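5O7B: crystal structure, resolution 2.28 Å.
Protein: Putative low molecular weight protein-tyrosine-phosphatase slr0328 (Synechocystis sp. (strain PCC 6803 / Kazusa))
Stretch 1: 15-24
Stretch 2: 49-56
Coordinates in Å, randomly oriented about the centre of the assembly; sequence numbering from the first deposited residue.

Stretch 1, residues 15-24: KLLFVCLGNI
Stretch 2 49-56: CDSAGTSS

The most unusual feature of this contact is the way stretch 1 folds back over the end of the strand pairing. After Cys20 the chain turns, and Asn23 comes to lie over Gly53, with their CA atoms 4.5 Å apart. Gly53 has no side chain, and the turn fills the space. A CB placed ideally on Gly53 would lie 2.8 Å from Leu21 O and 3.0 Å from Asn23 CB, a clash with both.

Before the turn, strands 17-20 and 50-53 run parallel as neighbours in a sheet. Their axes approach to 4.5 Å and cross at -27°. The register, by CA-CA distance, is Leu17 CA with Asp50 CA at 4.9 Å, Phe18 CA with Ser51 CA at 4.6 Å, Val19 CA with Ala52 CA at 5.2 Å and Cys20 CA with Gly53 CA at 5.1 Å. Phi/psi values are extended: -125/122, -103/133, -128/130 and -125/-161 for Leu17 to Cys20, and -153/170, -141/157, -160/177 and -135/151 for Asp50 to Gly53.

The hydrogen bonds alternate between the strands, as parallel pairing requires. Asp50 N donates to Leu16 O at 2.9 Å. Phe18 N donates to Asp50 O at 3.0 Å, and Ala52 N to Phe18 O at 3.1 Å. Cys20 N to Ala52 O is weak at 3.4 Å. Thr54 N to Cys20 O, at 3.0 Å, carries the ladder past the second strand. CA-H...O contacts accompany these bonds; Ser51 CA lies 3.1 Å from Phe18 O.

The turn is set by Leu21 at -79/-65, Gly22 at -94/-8 and Asn23 at 56/44. Ser55 N donates to Leu21 O at 2.9 Å, with a nearly straight angle of 167°. Thr54 and Ser55 have phi/psi of -72/-31 and -101/141.

Leu17, Val19, Asp50 and Ala52 share one face of the sheet. Leu17 (chi1 t, chi2 p) brings CD1 to 4.2 Å from Ala52 CB, an apolar contact. Val19 (t) places CG1 3.7 Å from Thr54 CG2, a methyl-to-methyl approach. Asp50 (t) turns back on its own strand, where OD1 accepts a weak bond from Ser51 N at 2.7 Å.

Phe18, Cys20 and Ser51 point to the other face. Phe18 (m, chi2 -85°) offers its ring edge to Cys49 (m). Its CE2 lies 4.1 Å from Cys49 CB, and Cys49 SG is 5.5 Å from the ring centroid. Leu16 (m, t) adds CD1 at 4.2 Å from Cys49 SG. Cys20 (p) is buried, and its SG is hydrogen-bonded elsewhere in the structure.

Asn23 (t, chi2 -143°) points toward stretch 2 and ties the turn to the strand. Its ND2 donates to Ser51 OG at 3.0 Å, with Ser51 in rotamer p. This polar link is buried. Farther out, Leu21 (t, p) reaches back so that CD1 lies 3.3 Å from Thr54 OG1 (Thr54 in rotamer p). The two stretches together bury 667 Å².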

# COMPACT_ATOMS: atom_id res chain seq x y z
N LYS A 15 -9.27 -12.44 4.63
CA LYS A 15 -9.27 -11.00 4.46
C LYS A 15 -7.86 -10.43 4.70
O LYS A 15 -7.21 -10.72 5.71
CB LYS A 15 -10.28 -10.35 5.42
CG LYS A 15 -11.70 -10.91 5.28
CD LYS A 15 -12.58 -10.57 6.48
CE LYS A 15 -12.29 -11.46 7.68
NZ LYS A 15 -12.78 -12.86 7.53
N LEU A 16 -7.39 -9.62 3.75
CA LEU A 16 -6.06 -9.02 3.79
C LEU A 16 -6.16 -7.51 3.98
O LEU A 16 -6.96 -6.85 3.30
CB LEU A 16 -5.28 -9.34 2.51
CG LEU A 16 -5.45 -10.73 1.87
CD1 LEU A 16 -4.71 -10.79 0.56
CD2 LEU A 16 -4.98 -11.85 2.80
N LEU A 17 -5.36 -6.96 4.89
CA LEU A 17 -5.39 -5.54 5.21
C LEU A 17 -4.00 -4.96 5.02
O LEU A 17 -3.05 -5.43 5.65
CB LEU A 17 -5.89 -5.30 6.64
CG LEU A 17 -6.07 -3.86 7.12
CD1 LEU A 17 -7.35 -3.27 6.58
CD2 LEU A 17 -6.07 -3.80 8.63
N PHE A 18 -3.89 -3.95 4.16
CA PHE A 18 -2.63 -3.27 3.91
C PHE A 18 -2.62 -1.93 4.64
O PHE A 18 -3.60 -1.19 4.58
CB PHE A 18 -2.41 -3.09 2.41
CG PHE A 18 -2.43 -4.38 1.64
CD1 PHE A 18 -1.29 -5.15 1.51
CD2 PHE A 18 -3.60 -4.83 1.04
CE1 PHE A 18 -1.31 -6.34 0.81
CE2 PHE A 18 -3.63 -6.03 0.33
CZ PHE A 18 -2.48 -6.78 0.21
N VAL A 19 -1.52 -1.63 5.35
CA VAL A 19 -1.49 -0.49 6.26
C VAL A 19 -0.29 0.40 5.95
O VAL A 19 0.85 -0.10 5.87
CB VAL A 19 -1.46 -0.92 7.74
CG1 VAL A 19 -1.46 0.30 8.65
CG2 VAL A 19 -2.65 -1.81 8.05
N CYS A 20 -0.53 1.69 5.81
CA CYS A 20 0.52 2.71 5.78
C CYS A 20 0.18 3.74 6.86
O CYS A 20 -0.60 3.49 7.79
CB CYS A 20 0.68 3.30 4.38
SG CYS A 20 -0.74 4.24 3.78
N LEU A 21 0.76 4.94 6.75
CA LEU A 21 0.59 5.95 7.78
C LEU A 21 -0.75 6.67 7.65
O LEU A 21 -1.62 6.56 8.52
CB LEU A 21 1.74 6.97 7.74
CG LEU A 21 1.66 8.16 8.71
CD1 LEU A 21 1.57 7.69 10.16
CD2 LEU A 21 2.83 9.11 8.55
N GLY A 22 -0.95 7.41 6.55
CA GLY A 22 -2.17 8.16 6.31
C GLY A 22 -3.25 7.47 5.49
O GLY A 22 -4.36 8.02 5.40
N ASN A 23 -2.98 6.31 4.90
CA ASN A 23 -3.94 5.60 4.04
C ASN A 23 -4.42 6.48 2.88
O ASN A 23 -5.62 6.52 2.57
CB ASN A 23 -5.13 5.05 4.86
CG ASN A 23 -6.03 4.10 4.05
OD1 ASN A 23 -7.25 4.10 4.22
ND2 ASN A 23 -5.44 3.31 3.18
N ILE A 24 -3.49 7.18 2.24
CA ILE A 24 -3.81 7.93 1.02
C ILE A 24 -2.82 7.70 -0.11
O ILE A 24 -3.17 7.97 -1.28
CB ILE A 24 -3.95 9.45 1.29
CG1 ILE A 24 -2.67 10.03 1.90
CG2 ILE A 24 -5.18 9.76 2.14
CD1 ILE A 24 -2.53 11.52 1.66
N CYS A 49 -9.58 -7.72 -0.21
CA CYS A 49 -8.58 -6.81 0.33
C CYS A 49 -9.21 -5.54 0.89
O CYS A 49 -10.32 -5.17 0.52
CB CYS A 49 -7.56 -6.43 -0.75
SG CYS A 49 -6.79 -7.83 -1.60
N ASP A 50 -8.48 -4.89 1.79
CA ASP A 50 -8.83 -3.56 2.28
C ASP A 50 -7.54 -2.88 2.70
O ASP A 50 -6.48 -3.51 2.77
CB ASP A 50 -9.85 -3.63 3.43
CG ASP A 50 -10.47 -2.27 3.76
OD1 ASP A 50 -10.34 -1.33 2.95
OD2 ASP A 50 -11.09 -2.14 4.83
N SER A 51 -7.63 -1.59 2.98
CA SER A 51 -6.48 -0.83 3.45
C SER A 51 -6.95 0.15 4.51
O SER A 51 -8.12 0.53 4.57
CB SER A 51 -5.77 -0.08 2.30
OG SER A 51 -6.58 0.94 1.73
N ALA A 52 -6.00 0.56 5.35
CA ALA A 52 -6.27 1.48 6.45
C ALA A 52 -4.95 2.11 6.87
O ALA A 52 -3.88 1.77 6.34
CB ALA A 52 -6.95 0.76 7.62
N GLY A 53 -5.01 3.03 7.82
CA GLY A 53 -3.85 3.81 8.20
C GLY A 53 -3.71 3.90 9.70
O GLY A 53 -4.69 3.85 10.45
N THR A 54 -2.45 4.04 10.15
CA THR A 54 -2.19 4.19 11.57
C THR A 54 -2.63 5.55 12.09
O THR A 54 -3.03 5.66 13.26
CB THR A 54 -0.70 3.96 11.87
OG1 THR A 54 0.08 5.00 11.27
CG2 THR A 54 -0.26 2.62 11.32
N SER A 55 -2.57 6.60 11.26
CA SER A 55 -3.02 7.94 11.62
C SER A 55 -4.40 8.18 11.01
O SER A 55 -4.68 7.76 9.88
CB SER A 55 -2.03 9.01 11.13
OG SER A 55 -2.30 10.32 11.62
N SER A 56 -5.27 8.85 11.76
CA SER A 56 -6.61 9.18 11.28
C SER A 56 -6.69 10.60 10.76
O SER A 56 -7.80 11.11 10.57
CB SER A 56 -7.65 8.96 12.38
OG SER A 56 -7.40 9.79 13.50